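Local coordinates for protein luciferase-like enzymeAMP-CoA-ligase (Zophobas atratus, PDB 4W8O) that probably activates carboxylic acid substrates with ATP to acyl-adenylates and transfers the acyl group to coenzyme A, as a luciferase-like AMP-CoA-ligase of the ANL superfamily, at residues F23-C28 with K167-S172; T56-N61 with N83-I88. All blocks are in the same frame, centred on the assembly; numbering follows the deposited sequence.

Interaction 1: residues F23-C28 with K167-S172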
# COMPACT_ATOMS: atom_id res chain seq x y z
N PHE A 23 11.75 11.27 -3.17
CA PHE A 23 11.87 10.29 -2.10
C PHE A 23 12.49 8.99 -2.63
O PHE A 23 13.54 8.57 -2.16
CB PHE A 23 10.51 10.01 -1.48
CG PHE A 23 10.51 8.85 -0.53
CD1 PHE A 23 11.01 8.99 0.76
CD2 PHE A 23 9.98 7.62 -0.91
CE1 PHE A 23 11.01 7.92 1.64
CE2 PHE A 23 9.97 6.55 -0.02
CZ PHE A 23 10.49 6.71 1.25
N LEU A 24 11.85 8.38 -3.61
CA LEU A 24 12.30 7.09 -4.13
C LEU A 24 13.73 7.17 -4.66
O LEU A 24 14.53 6.26 -4.44
CB LEU A 24 11.36 6.61 -5.23
CG LEU A 24 9.92 6.28 -4.81
CD1 LEU A 24 9.04 6.14 -6.03
CD2 LEU A 24 9.86 5.02 -3.96
N PHE A 25 14.03 8.25 -5.37
CA PHE A 25 15.36 8.51 -5.95
C PHE A 25 16.43 8.59 -4.85
O PHE A 25 17.45 7.91 -4.92
CB PHE A 25 15.32 9.83 -6.74
CG PHE A 25 16.48 10.03 -7.68
CD1 PHE A 25 16.42 9.57 -8.99
CD2 PHE A 25 17.61 10.71 -7.26
CE1 PHE A 25 17.48 9.76 -9.86
CE2 PHE A 25 18.67 10.92 -8.13
CZ PHE A 25 18.61 10.45 -9.43
N GLU A 26 16.16 9.42 -3.85
CA GLU A 26 17.07 9.58 -2.70
C GLU A 26 17.30 8.26 -1.97
O GLU A 26 18.43 7.95 -1.60
CB GLU A 26 16.51 10.62 -1.73
CG GLU A 26 17.31 10.80 -0.45
CD GLU A 26 16.58 11.62 0.61
OE1 GLU A 26 15.62 12.34 0.27
OE2 GLU A 26 16.98 11.54 1.79
N CYS A 27 16.23 7.48 -1.78
CA CYS A 27 16.34 6.17 -1.14
C CYS A 27 17.27 5.26 -1.94
O CYS A 27 18.12 4.59 -1.37
CB CYS A 27 14.97 5.53 -0.96
SG CYS A 27 13.97 6.29 0.33
N CYS A 28 17.10 5.25 -3.26
CA CYS A 28 17.98 4.46 -4.13
C CYS A 28 19.46 4.83 -3.96
O CYS A 28 20.30 3.93 -3.85
CB CYS A 28 17.58 4.61 -5.61
SG CYS A 28 16.12 3.64 -6.10
N LYS A 167 23.34 10.42 -16.23
CA LYS A 167 24.13 10.89 -15.10
C LYS A 167 23.55 12.17 -14.51
O LYS A 167 23.53 12.33 -13.29
CB LYS A 167 25.57 11.14 -15.55
CG LYS A 167 26.57 11.13 -14.42
CD LYS A 167 27.99 11.27 -14.96
CE LYS A 167 29.00 10.93 -13.89
NZ LYS A 167 30.38 10.90 -14.45
N ALA A 168 23.07 13.06 -15.37
CA ALA A 168 22.56 14.36 -14.94
C ALA A 168 21.10 14.32 -14.50
O ALA A 168 20.64 15.25 -13.84
CB ALA A 168 22.74 15.38 -16.05
N PHE A 169 20.37 13.27 -14.87
CA PHE A 169 18.93 13.25 -14.59
C PHE A 169 18.65 13.42 -13.11
O PHE A 169 19.28 12.79 -12.26
CB PHE A 169 18.28 11.97 -15.09
CG PHE A 169 16.82 11.87 -14.74
CD1 PHE A 169 15.87 12.54 -15.50
CD2 PHE A 169 16.39 11.13 -13.65
CE1 PHE A 169 14.53 12.46 -15.19
CE2 PHE A 169 15.05 11.05 -13.33
CZ PHE A 169 14.12 11.71 -14.09
N LYS A 170 17.69 14.29 -12.81
CA LYS A 170 17.16 14.44 -11.47
C LYS A 170 15.63 14.46 -11.57
O LYS A 170 15.07 14.93 -12.56
CB LYS A 170 17.65 15.75 -10.83
CG LYS A 170 19.15 15.79 -10.53
CD LYS A 170 19.55 14.79 -9.45
CE LYS A 170 20.97 15.01 -8.94
NZ LYS A 170 21.29 14.03 -7.86
N PRO A 171 14.95 13.92 -10.55
CA PRO A 171 13.49 14.02 -10.54
C PRO A 171 13.02 15.47 -10.68
O PRO A 171 13.66 16.38 -10.15
CB PRO A 171 13.10 13.46 -9.18
CG PRO A 171 14.21 12.53 -8.82
CD PRO A 171 15.45 13.13 -9.41
N SER A 172 11.92 15.67 -11.39
CA SER A 172 11.37 17.00 -11.61
C SER A 172 10.94 17.64 -10.31
O SER A 172 10.39 16.98 -9.44
CB SER A 172 10.16 16.92 -12.54
OG SER A 172 10.49 16.27 -13.75

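Interaction 2: residues T56-N61 with N83-I88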
# COMPACT_ATOMS: atom_id res chain seq x y z
N THR A 56 15.57 5.35 -14.09
CA THR A 56 16.07 6.60 -14.68
C THR A 56 15.93 6.55 -16.20
O THR A 56 15.45 7.50 -16.82
CB THR A 56 17.52 6.89 -14.26
OG1 THR A 56 17.59 7.06 -12.84
CG2 THR A 56 18.07 8.14 -14.95
N ARG A 57 16.29 5.41 -16.79
CA ARG A 57 16.19 5.23 -18.24
C ARG A 57 14.74 5.25 -18.72
O ARG A 57 14.44 5.88 -19.73
CB ARG A 57 16.87 3.93 -18.67
CG ARG A 57 18.38 4.01 -18.60
CD ARG A 57 18.99 2.64 -18.81
NE ARG A 57 20.44 2.66 -18.64
CZ ARG A 57 21.21 1.58 -18.72
NH1 ARG A 57 20.68 0.39 -18.96
NH2 ARG A 57 22.52 1.70 -18.56
N VAL A 58 13.86 4.57 -17.99
CA VAL A 58 12.43 4.62 -18.31
C VAL A 58 11.91 6.06 -18.23
O VAL A 58 11.16 6.48 -19.11
CB VAL A 58 11.61 3.69 -17.40
CG1 VAL A 58 10.12 3.89 -17.62
CG2 VAL A 58 11.97 2.23 -17.66
N ALA A 59 12.30 6.79 -17.19
CA ALA A 59 11.87 8.18 -17.00
C ALA A 59 12.29 9.09 -18.16
O ALA A 59 11.48 9.88 -18.66
CB ALA A 59 12.41 8.74 -15.69
N LEU A 60 13.55 8.98 -18.56
CA LEU A 60 14.07 9.79 -19.67
C LEU A 60 13.30 9.50 -20.96
O LEU A 60 13.03 10.40 -21.73
CB LEU A 60 15.57 9.56 -19.88
CG LEU A 60 16.47 10.18 -18.81
CD1 LEU A 60 17.86 9.58 -18.88
CD2 LEU A 60 16.53 11.70 -18.96
N ASN A 61 12.92 8.24 -21.17
CA ASN A 61 12.12 7.90 -22.34
C ASN A 61 10.67 8.39 -22.20
O ASN A 61 10.10 8.88 -23.17
CB ASN A 61 12.18 6.39 -22.61
CG ASN A 61 13.51 5.97 -23.20
OD1 ASN A 61 14.05 6.66 -24.07
ND2 ASN A 61 14.05 4.85 -22.73
N ASN A 83 7.35 -4.57 -12.67
CA ASN A 83 6.09 -3.84 -12.62
C ASN A 83 6.16 -2.49 -11.91
O ASN A 83 5.43 -1.57 -12.28
CB ASN A 83 4.95 -4.70 -12.04
CG ASN A 83 5.01 -4.81 -10.54
OD1 ASN A 83 5.97 -5.34 -9.99
ND2 ASN A 83 3.96 -4.35 -9.87
N SER A 84 7.04 -2.36 -10.92
CA SER A 84 7.20 -1.08 -10.22
C SER A 84 8.19 -0.11 -10.90
O SER A 84 8.22 1.08 -10.58
CB SER A 84 7.59 -1.31 -8.75
OG SER A 84 8.91 -1.81 -8.64
N ILE A 85 8.99 -0.59 -11.85
CA ILE A 85 10.04 0.26 -12.46
C ILE A 85 9.47 1.50 -13.17
O ILE A 85 9.93 2.61 -12.92
CB ILE A 85 10.95 -0.53 -13.44
CG1 ILE A 85 11.64 -1.70 -12.72
CG2 ILE A 85 11.99 0.38 -14.08
CD1 ILE A 85 12.41 -1.32 -11.47
N PRO A 86 8.45 1.31 -14.04
CA PRO A 86 7.86 2.47 -14.71
C PRO A 86 6.98 3.34 -13.80
O PRO A 86 6.73 4.51 -14.11
CB PRO A 86 7.05 1.86 -15.86
CG PRO A 86 6.82 0.43 -15.48
CD PRO A 86 7.86 0.03 -14.49
N LEU A 87 6.51 2.78 -12.69
CA LEU A 87 5.81 3.55 -11.66
C LEU A 87 6.78 4.52 -10.97
O LEU A 87 6.49 5.71 -10.82
CB LEU A 87 5.17 2.61 -10.64
CG LEU A 87 4.30 3.28 -9.57
CD1 LEU A 87 3.08 2.43 -9.26
CD2 LEU A 87 5.08 3.56 -8.30
N ILE A 88 7.93 3.98 -10.56
CA ILE A 88 9.01 4.77 -9.96
C ILE A 88 9.46 5.85 -10.93
O ILE A 88 9.64 7.01 -10.55
CB ILE A 88 10.22 3.87 -9.60
CG1 ILE A 88 9.87 2.94 -8.43
CG2 ILE A 88 11.45 4.69 -9.26
CD1 ILE A 88 10.72 1.69 -8.37

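Interaction 1: residues F23-C28 with K167-S172
Phe-25 holds its ring carbon CG anti to the backbone N (chi1 -164°), which carries the benzyl group off its helix and against Pro-171. The proline methylene CD sits 3.7 Å from the centroid of the Phe-25 ring and only 11° off the ring normal, a CH-pi contact over the middle of the face. Pro-171 CG lies nearer the base of the ring, 3.6 Å from Phe-25 CG, so two proline carbons span it from root to centre. The backbones stand well apart, with CA of Phe-25 7.4 Å from CA of Pro-171; ring atoms bridge that gap. No hydrogen bond crosses. Within the AMP-binding domain of the ANL family, the contact joins helix 20-30, which leads into strand 35-39 of one mixed sheet, to the loop leading into strand 179-184 of another. At the far end of the ring, CZ of Phe-25 is 3.7 Å from O of Phe-169, while CE1 of Phe-25 meets CD2 of Phe-169 at 4.2 Å, near the plane of the latter ring. Lys-170, bent at chi2 (-66°), brings NZ within 4.1 Å of Phe-25 CE2. With an alanine at Phe-25, the Pro-171 ring would probably lose the aromatic face it packs on, leaving a gap beside Phe-169.

Interaction 2: residues T56-N61 with N83-I88
Val-58 and Pro-86 have the closest CA atoms of the two segments, 6.2 Å apart, close enough for the methyls of a valine to span the interface between helix 48-64 and helix 85-92. Val-58 points its CB at the partner helix and divides its two methyls between two residues. Because CG1 is anti to the backbone N (chi1 173°), it leans on Pro-86, lying 3.9 Å from Pro-86 CA and 4.1 Å from Pro-86 CB; the proline is thus touched on the CA–CB side of its ring. The other methyl, Val-58 CG2, faces Ile-85 CG2 at 4.0 Å. Ile-85 uses only this branch methyl here, while the rest of its chain runs away from Val-58. Helix 85-92 is the connection of a beta-alpha-beta crossover between the adjacent parallel strands 72-76 and 96-99, and helix 48-64 precedes the first of these strands in the chain. All three touching residues are buried, the contact covers 109 Å² summed over both sides, and no hydrogen bond crosses it. Ala-89 meets Val-58 one turn further along helix 85-92, and Ile-85 also rests on Val-51 and Arg-54 of helix 48-64.

How the interactions relate
Interaction 2 is nested within the chain loop closed by interaction 1, and their centres are 11 Å apart. They touch directly through Phe-169: its CD1 lies 3.6 Å from Leu-60 CD2, its CD2 3.7 Å from Thr-56 CG2, and its CZ 3.8 Å from Ala-59 CB, so the loop 167-172 packs on the same helix whose Val-58 meets 83-88. Tyr-92, at the end of helix 85-92, touches Phe-25, Thr-56 and Ala-59. Neither contact includes a residue of the pocket occupied by polyethylene glycol, but segments 23-28 and 83-88 both lie against helix 228-239, which supplies Ile-228, Thr-229 and Ala-232 to it, Leu-24 and Ile-88 touching its Phe-238.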